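Probable chemoreceptor (Methyl-accepting chemotaxis) transmembrane protein (Rhizobium meliloti, PDB 6D8V) probably serves as a transmembrane chemoreceptor whose periplasmic sensory domain binds quaternary ammonium compounds, here 1,1-dimethyl-prolinium, to steer bacterial chemotaxis. Local coordinates at residues G27-A32 with V170-A175; I154-M159 with L254-A259; Y193-S198 with E220-A225. One frame throughout, in Å; residues are numbered along the deposited sequence.

Interaction 1: G27-A32 with V170-A175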
loop_
_atom_site.group_PDB
_atom_site.type_symbol
_atom_site.label_atom_id
_atom_site.label_comp_id
_atom_site.label_asym_id
_atom_site.label_seq_id
_atom_site.Cartn_x
_atom_site.Cartn_y
_atom_site.Cartn_z
ATOM N N GLY A 27 5.926 -7.139 3.306
ATOM C CA GLY A 27 5.794 -8.055 4.433
ATOM C C GLY A 27 6.330 -7.469 5.728
ATOM O O GLY A 27 5.756 -7.670 6.804
ATOM N N GLU A 28 7.430 -6.716 5.634
ATOM C CA GLU A 28 8.025 -6.113 6.825
ATOM C C GLU A 28 7.125 -5.026 7.404
ATOM O O GLU A 28 6.987 -4.917 8.632
ATOM C CB GLU A 28 9.416 -5.557 6.505
ATOM C CG GLU A 28 10.477 -6.636 6.338
ATOM C CD GLU A 28 11.862 -6.073 6.094
ATOM O OE1 GLU A 28 12.374 -6.208 4.964
ATOM O OE2 GLU A 28 12.439 -5.498 7.038
ATOM N N LEU A 29 6.498 -4.211 6.538
ATOM C CA LEU A 29 5.536 -3.224 7.027
ATOM C C LEU A 29 4.290 -3.906 7.570
ATOM O O LEU A 29 3.786 -3.530 8.636
ATOM C CB LEU A 29 5.144 -2.232 5.927
ATOM C CG LEU A 29 6.177 -1.203 5.476
ATOM C CD1 LEU A 29 5.527 -0.131 4.592
ATOM C CD2 LEU A 29 6.876 -0.568 6.669
ATOM N N ALA A 30 3.775 -4.909 6.850
ATOM C CA ALA A 30 2.628 -5.660 7.354
ATOM C C ALA A 30 2.889 -6.173 8.765
ATOM O O ALA A 30 2.016 -6.085 9.637
ATOM C CB ALA A 30 2.300 -6.822 6.413
ATOM N N ALA A 31 4.095 -6.697 9.011
ATOM C CA ALA A 31 4.455 -7.159 10.349
ATOM C C ALA A 31 4.464 -6.016 11.356
ATOM O O ALA A 31 4.004 -6.178 12.496
ATOM C CB ALA A 31 5.819 -7.836 10.321
ATOM N N ALA A 32 5.001 -4.856 10.962
ATOM C CA ALA A 32 4.988 -3.701 11.855
ATOM C C ALA A 32 3.569 -3.212 12.114
ATOM O O ALA A 32 3.258 -2.766 13.223
ATOM C CB ALA A 32 5.842 -2.572 11.272
ATOM N N VAL A 170 -0.791 1.025 8.105
ATOM C CA VAL A 170 0.416 1.717 7.673
ATOM C C VAL A 170 0.260 2.054 6.193
ATOM O O VAL A 170 -0.474 1.376 5.464
ATOM C CB VAL A 170 1.651 0.821 7.934
ATOM C CG1 VAL A 170 2.897 1.365 7.266
ATOM C CG2 VAL A 170 1.858 0.664 9.422
ATOM N N ASP A 171 0.953 3.101 5.734
ATOM C CA ASP A 171 0.775 3.571 4.358
ATOM C C ASP A 171 2.063 3.483 3.558
ATOM O O ASP A 171 3.154 3.700 4.087
ATOM C CB ASP A 171 0.258 5.020 4.296
ATOM C CG ASP A 171 -1.047 5.194 5.023
ATOM O OD1 ASP A 171 -1.807 4.200 5.149
ATOM O OD2 ASP A 171 -1.311 6.325 5.476
ATOM N N ILE A 172 1.918 3.166 2.275
ATOM C CA ILE A 172 3.001 3.199 1.303
ATOM C C ILE A 172 2.584 4.177 0.220
ATOM O O ILE A 172 1.603 3.933 -0.498
ATOM C CB ILE A 172 3.285 1.816 0.699
ATOM C CG1 ILE A 172 3.536 0.779 1.801
ATOM C CG2 ILE A 172 4.472 1.890 -0.240
ATOM C CD1 ILE A 172 3.887 -0.603 1.274
ATOM N N SER A 173 3.302 5.289 0.120
ATOM C CA SER A 173 2.997 6.269 -0.906
ATOM C C SER A 173 3.338 5.703 -2.276
ATOM O O SER A 173 4.319 4.970 -2.440
ATOM C CB SER A 173 3.771 7.559 -0.659
ATOM O OG SER A 173 5.109 7.450 -1.102
ATOM N N LEU A 174 2.511 6.031 -3.267
ATOM C CA LEU A 174 2.799 5.558 -4.611
ATOM C C LEU A 174 4.134 6.086 -5.116
ATOM O O LEU A 174 4.731 5.483 -6.018
ATOM C CB LEU A 174 1.665 5.947 -5.554
ATOM C CG LEU A 174 0.589 4.898 -5.850
ATOM C CD1 LEU A 174 0.273 4.076 -4.632
ATOM C CD2 LEU A 174 -0.676 5.584 -6.361
ATOM N N ALA A 175 4.621 7.189 -4.541
ATOM C CA ALA A 175 5.944 7.707 -4.871
ATOM C C ALA A 175 7.050 6.829 -4.301
ATOM O O ALA A 175 8.024 6.521 -4.998
ATOM C CB ALA A 175 6.084 9.130 -4.351
#
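L29 reaches out from the long helix and drops one methyl, CD1, onto the two apolar residues V170 and I172 of the facing strand. The tighter meeting is with I172: L29 CD1 comes within 3.5 Å of I172 CG1 and within 3.7 Å of I172 CD1, so the leucine methyl rests alongside the outer part of the isoleucine chain, the two side chains crossing at a slant. V170, two residues earlier on the strand, touches the same methyl, its CG1 lying 4.0 Å from L29 CD1. That CG1 branch is turned anti to the backbone N of V170 (chi1 169°), which brings it forward to the leucine. All three residues are buried, and the contact is purely apolar. One turn on, A32 CB is still 5.5 Å from V170 CG2, so this end of the contact is looser. The other side of the helix is quite different: E28 and A31 face solvent and have no share in the contact.

Between V170 and I172, D171 leaves the strand away from the helix and belongs to the ligand pocket, where it touches the bound 1,1-dimethyl-prolinium; S153 and W72 both hydrogen-bond to its OD1. The strand thus has an apolar side for the helix and a polar residue for the ligand. The contact lies where helix 2-45 runs along the ligand-binding sheet: strand 163-173 pairs there with strand 149-160, H65 and F67 from the loop leading to strand 70-75 add to the packing, and S173 caps the start of helix 174-183.

Interaction 2: I154-M159 with L254-A259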
loop_
_atom_site.group_PDB
_atom_site.type_symbol
_atom_site.label_atom_id
_atom_site.label_comp_id
_atom_site.label_asym_id
_atom_site.label_seq_id
_atom_site.Cartn_x
_atom_site.Cartn_y
_atom_site.Cartn_z
ATOM N N ILE A 154 -1.861 -0.802 4.354
ATOM C CA ILE A 154 -1.864 -2.112 4.988
ATOM C C ILE A 154 -2.533 -1.942 6.344
ATOM O O ILE A 154 -2.039 -1.208 7.205
ATOM C CB ILE A 154 -0.442 -2.672 5.110
ATOM C CG1 ILE A 154 0.126 -2.898 3.711
ATOM C CG2 ILE A 154 -0.425 -3.968 5.892
ATOM C CD1 ILE A 154 1.560 -3.358 3.701
ATOM N N ALA A 155 -3.673 -2.598 6.533
ATOM C CA ALA A 155 -4.479 -2.403 7.728
ATOM C C ALA A 155 -4.756 -3.741 8.396
ATOM O O ALA A 155 -4.911 -4.771 7.732
ATOM C CB ALA A 155 -5.804 -1.701 7.410
ATOM N N TYR A 156 -4.811 -3.707 9.724
ATOM C CA TYR A 156 -5.042 -4.865 10.568
ATOM C C TYR A 156 -6.129 -4.553 11.584
ATOM O O TYR A 156 -6.258 -3.409 12.032
ATOM C CB TYR A 156 -3.763 -5.282 11.311
ATOM C CG TYR A 156 -2.923 -6.284 10.561
ATOM C CD1 TYR A 156 -1.945 -5.868 9.671
ATOM C CD2 TYR A 156 -3.111 -7.651 10.740
ATOM C CE1 TYR A 156 -1.172 -6.793 8.982
ATOM C CE2 TYR A 156 -2.353 -8.573 10.049
ATOM C CZ TYR A 156 -1.386 -8.139 9.172
ATOM O OH TYR A 156 -0.626 -9.052 8.477
ATOM N N PRO A 157 -6.927 -5.548 11.958
ATOM C CA PRO A 157 -7.910 -5.331 13.025
ATOM C C PRO A 157 -7.222 -5.193 14.370
ATOM O O PRO A 157 -6.274 -5.919 14.680
ATOM C CB PRO A 157 -8.784 -6.592 12.970
ATOM C CG PRO A 157 -8.486 -7.228 11.641
ATOM C CD PRO A 157 -7.070 -6.866 11.322
ATOM N N VAL A 158 -7.700 -4.242 15.166
ATOM C CA VAL A 158 -7.238 -4.050 16.535
ATOM C C VAL A 158 -8.244 -4.719 17.462
ATOM O O VAL A 158 -9.436 -4.385 17.437
ATOM C CB VAL A 158 -7.073 -2.558 16.872
ATOM C CG1 VAL A 158 -6.683 -2.384 18.329
ATOM C CG2 VAL A 158 -6.031 -1.925 15.977
ATOM N N MET A 159 -7.770 -5.661 18.281
ATOM C CA MET A 159 -8.630 -6.457 19.147
ATOM C C MET A 159 -8.376 -6.129 20.613
ATOM O O MET A 159 -7.239 -5.863 21.015
ATOM C CB MET A 159 -8.411 -7.952 18.913
ATOM C CG MET A 159 -8.562 -8.391 17.472
ATOM S SD MET A 159 -10.257 -8.320 16.873
ATOM C CE MET A 159 -11.064 -9.407 18.047
ATOM N N LEU A 254 1.919 -11.082 -2.181
ATOM C CA LEU A 254 2.456 -10.206 -1.223
ATOM C C LEU A 254 2.247 -10.934 0.009
ATOM O O LEU A 254 1.292 -11.618 0.094
ATOM C CB LEU A 254 1.631 -8.979 -1.153
ATOM C CG LEU A 254 1.619 -8.047 -2.318
ATOM C CD1 LEU A 254 0.849 -6.885 -1.868
ATOM C CD2 LEU A 254 2.997 -7.637 -2.617
ATOM N N PRO A 255 3.227 -10.794 0.997
ATOM C CA PRO A 255 3.152 -11.773 2.035
ATOM C C PRO A 255 2.004 -11.943 2.925
ATOM O O PRO A 255 1.609 -13.091 2.955
ATOM C CB PRO A 255 4.165 -11.255 2.960
ATOM C CG PRO A 255 5.242 -11.038 2.093
ATOM C CD PRO A 255 4.544 -10.071 1.283
ATOM N N ASP A 256 1.459 -10.961 3.605
ATOM C CA ASP A 256 0.514 -11.308 4.641
ATOM C C ASP A 256 -0.855 -10.818 4.466
ATOM O O ASP A 256 -1.687 -11.124 5.218
ATOM C CB ASP A 256 1.018 -10.838 5.960
ATOM C CG ASP A 256 2.263 -11.513 6.377
ATOM O OD1 ASP A 256 2.317 -12.716 6.237
ATOM O OD2 ASP A 256 3.189 -10.868 6.873
ATOM N N VAL A 257 -1.063 -10.040 3.439
ATOM C CA VAL A 257 -2.214 -9.205 3.237
ATOM C C VAL A 257 -3.090 -9.738 2.182
ATOM O O VAL A 257 -3.933 -9.120 1.682
ATOM C CB VAL A 257 -1.776 -7.869 2.807
ATOM C CG1 VAL A 257 -0.971 -7.281 3.878
ATOM C CG2 VAL A 257 -0.891 -8.001 1.640
ATOM N N ASN A 258 -2.851 -10.934 1.820
ATOM C CA ASN A 258 -3.772 -11.636 0.928
ATOM C C ASN A 258 -4.037 -10.829 -0.348
ATOM O O ASN A 258 -5.118 -10.275 -0.571
ATOM C CB ASN A 258 -5.082 -11.952 1.653
ATOM C CG ASN A 258 -6.016 -12.809 0.817
ATOM O OD1 ASN A 258 -5.586 -13.738 0.131
ATOM N ND2 ASN A 258 -7.305 -12.488 0.860
ATOM N N ALA A 259 -3.008 -10.792 -1.191
ATOM C CA ALA A 259 -3.089 -10.080 -2.458
ATOM C C ALA A 259 -1.826 -10.361 -3.255
ATOM O O ALA A 259 -0.827 -10.840 -2.719
ATOM C CB ALA A 259 -3.266 -8.573 -2.262
#
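The ring of Y156 and the carboxylate of D256 are the two flat groups, and they do not stack: their planes are 65° apart. The tyrosine comes up end first, with OH 3.5 Å from D256 CB and 4.0 Å from the D256 backbone O. D256 OD2 is 4.5 Å from Y156 OH, so the phenol meets the base of the aspartate rather than its charged end. The carbonyl O of A30 lies off one face of the ring, beyond the CE1 rim; I154 CG2 and V257 CG1 lie on the other side of the ring plane, past its perimeter, and D256 CB sits near that plane beyond OH. R34 and S37 of helix 2-45 also touch the tyrosine. With chi1 at -90° the ring leans off its strand, and its far end reaches the loop although CB does not point there.

The apolar half is a single methyl pair, I154 CG2 against V257 CG1 at 3.9 Å, the side chains crossing at about a right angle. V257 is buried, D256 beside it exposed.

A backbone bond from L254 N to A259 O, 2.8 Å long, closes the four-residue loop 255-258 that joins strands 243-254 and 259-268 in a beta hairpin. The hairpin tip butts against strand 149-160 of the other sheet, I136 of strand 135-136 touching both I154 and V257, with helix 2-45 running alongside.

Interaction 3: Y193-S198 with E220-A225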
loop_
_atom_site.group_PDB
_atom_site.type_symbol
_atom_site.label_atom_id
_atom_site.label_comp_id
_atom_site.label_asym_id
_atom_site.label_seq_id
_atom_site.Cartn_x
_atom_site.Cartn_y
_atom_site.Cartn_z
ATOM N N TYR A 193 7.464 -1.151 -14.168
ATOM C CA TYR A 193 6.270 -0.552 -13.599
ATOM C C TYR A 193 5.625 -1.588 -12.687
ATOM O O TYR A 193 6.187 -2.657 -12.439
ATOM C CB TYR A 193 5.340 -0.055 -14.710
ATOM C CG TYR A 193 6.012 0.988 -15.570
ATOM C CD1 TYR A 193 6.366 2.218 -15.036
ATOM C CD2 TYR A 193 6.327 0.737 -16.901
ATOM C CE1 TYR A 193 6.992 3.174 -15.802
ATOM C CE2 TYR A 193 6.958 1.701 -17.677
ATOM C CZ TYR A 193 7.291 2.919 -17.119
ATOM O OH TYR A 193 7.916 3.901 -17.868
ATOM N N LEU A 194 4.441 -1.274 -12.171
ATOM C CA LEU A 194 3.832 -2.096 -11.133
ATOM C C LEU A 194 2.321 -1.909 -11.144
ATOM O O LEU A 194 1.838 -0.771 -11.093
ATOM C CB LEU A 194 4.401 -1.726 -9.764
ATOM C CG LEU A 194 4.090 -2.669 -8.602
ATOM C CD1 LEU A 194 4.854 -3.986 -8.754
ATOM C CD2 LEU A 194 4.440 -1.979 -7.297
ATOM N N LEU A 195 1.590 -3.025 -11.207
ATOM C CA LEU A 195 0.133 -3.043 -11.197
ATOM C C LEU A 195 -0.375 -3.626 -9.887
ATOM O O LEU A 195 0.299 -4.432 -9.240
ATOM C CB LEU A 195 -0.431 -3.858 -12.370
ATOM C CG LEU A 195 -0.303 -3.227 -13.753
ATOM C CD1 LEU A 195 -1.127 -3.970 -14.794
ATOM C CD2 LEU A 195 -0.718 -1.771 -13.675
ATOM N N SER A 196 -1.585 -3.216 -9.505
ATOM C CA SER A 196 -2.167 -3.628 -8.235
ATOM C C SER A 196 -2.898 -4.962 -8.372
ATOM O O SER A 196 -2.859 -5.629 -9.410
ATOM C CB SER A 196 -3.125 -2.563 -7.711
ATOM O OG SER A 196 -4.368 -2.627 -8.396
ATOM N N GLN A 197 -3.599 -5.334 -7.298
ATOM C CA GLN A 197 -4.370 -6.573 -7.240
ATOM C C GLN A 197 -5.377 -6.694 -8.380
ATOM O O GLN A 197 -5.713 -7.809 -8.799
ATOM C CB GLN A 197 -5.100 -6.634 -5.901
ATOM C CG GLN A 197 -4.240 -6.252 -4.705
ATOM C CD GLN A 197 -4.379 -4.798 -4.297
ATOM O OE1 GLN A 197 -3.558 -3.955 -4.669
ATOM N NE2 GLN A 197 -5.412 -4.497 -3.509
ATOM N N SER A 198 -5.906 -5.568 -8.859
ATOM C CA SER A 198 -6.916 -5.565 -9.905
ATOM C C SER A 198 -6.391 -4.976 -11.204
ATOM O O SER A 198 -7.180 -4.707 -12.121
ATOM C CB SER A 198 -8.156 -4.804 -9.439
ATOM O OG SER A 198 -7.834 -3.471 -9.090
ATOM N N GLU A 220 -5.829 -8.141 -22.079
ATOM C CA GLU A 220 -6.365 -9.447 -21.707
ATOM C C GLU A 220 -5.296 -10.321 -21.064
ATOM O O GLU A 220 -5.582 -11.067 -20.118
ATOM C CB GLU A 220 -6.970 -10.143 -22.926
ATOM C CG GLU A 220 -8.465 -9.911 -23.104
ATOM C CD GLU A 220 -9.308 -10.746 -22.155
ATOM O OE1 GLU A 220 -8.763 -11.685 -21.538
ATOM O OE2 GLU A 220 -10.518 -10.462 -22.031
ATOM N N SER A 221 -4.058 -10.245 -21.552
ATOM C CA SER A 221 -2.996 -11.032 -20.936
ATOM C C SER A 221 -2.767 -10.608 -19.489
ATOM O O SER A 221 -2.522 -11.450 -18.621
ATOM C CB SER A 221 -1.712 -10.921 -21.756
ATOM O OG SER A 221 -1.835 -11.638 -22.978
ATOM N N VAL A 222 -2.868 -9.306 -19.204
ATOM C CA VAL A 222 -2.805 -8.843 -17.818
ATOM C C VAL A 222 -3.884 -9.519 -16.981
ATOM O O VAL A 222 -3.612 -10.044 -15.896
ATOM C CB VAL A 222 -2.930 -7.311 -17.761
ATOM C CG1 VAL A 222 -3.062 -6.840 -16.325
ATOM C CG2 VAL A 222 -1.728 -6.666 -18.423
ATOM N N LYS A 223 -5.127 -9.516 -17.473
ATOM C CA LYS A 223 -6.212 -10.188 -16.761
ATOM C C LYS A 223 -5.950 -11.684 -16.612
ATOM O O LYS A 223 -6.281 -12.273 -15.569
ATOM C CB LYS A 223 -7.540 -9.937 -17.478
ATOM C CG LYS A 223 -7.910 -8.453 -17.589
ATOM C CD LYS A 223 -7.802 -7.741 -16.238
ATOM C CE LYS A 223 -7.984 -6.226 -16.350
ATOM N NZ LYS A 223 -7.726 -5.540 -15.047
ATOM N N ASP A 224 -5.349 -12.311 -17.632
ATOM C CA ASP A 224 -5.047 -13.738 -17.555
ATOM C C ASP A 224 -3.849 -14.019 -16.656
ATOM O O ASP A 224 -3.859 -14.990 -15.891
ATOM C CB ASP A 224 -4.814 -14.304 -18.954
ATOM C CG ASP A 224 -6.059 -14.244 -19.806
ATOM O OD1 ASP A 224 -7.162 -14.243 -19.218
ATOM O OD2 ASP A 224 -5.941 -14.192 -21.050
ATOM N N ALA A 225 -2.803 -13.193 -16.737
ATOM C CA ALA A 225 -1.705 -13.313 -15.780
ATOM C C ALA A 225 -2.218 -13.174 -14.352
ATOM O O ALA A 225 -1.843 -13.949 -13.464
ATOM C CB ALA A 225 -0.630 -12.265 -16.069
#
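L195 and V222 meet at about a right angle, the leucine standing out from its strand and the valine from the buried side of the helix. A single pair of methyls makes the junction, L195 CD1 lying 3.8 Å from V222 CG1. Both side chains leave their backbones toward each other. On the valine, CG1 is the branch anti to the backbone N (chi1 172°), and that rotation presents it to the strand.

K223, the next residue on the helix, starts off across the direction of the contact instead of into it. A bend at chi2 (-50°) and an extended remainder then lead its amine back to the turn that follows the strand, where NZ lies 3.1 Å from the backbone O of S198. The angle is too poor for a hydrogen bond, and the firm partner of this amine is E213, with which it forms a salt bridge. The turn has its own polar support in S196: its OG receives a weak bond of 3.4 Å from S198 N and a further one from K200 N.

Helix 219-228 packs on the four-stranded sheet, V222 also touching V249 of strand 243-254 while L195 packs against L262. The chemistry is split accordingly: dispersion between methyls in the buried part, and at the partly exposed margin a lysine whose positive charge may gain a little from the S198 carbonyl, while the salt bridge with E213 provides its main compensation.

Overall arrangement
Interactions 1 and 2 are neighbours, their centres about 10 Å apart, and they share the ligand-binding sheet, where V170 N is probably hydrogen-bonded to I154 O across paired strands 163-173 and 149-160. Interaction 3 lies on the four-stranded sheet, its centre about 21 Å from each of the other two. It still touches interaction 2, through A259 CB and Q197 CG, but not interaction 1. Along the chain, interactions 1 and 2 interleave, interaction 3 follows interaction 1, and it is nested within the loop that interaction 2 closes. Interaction 2 thus bridges the two sheets beside helix 2-45, an arrangement consistent with the tandem sensor modules of Cache-type chemoreceptors.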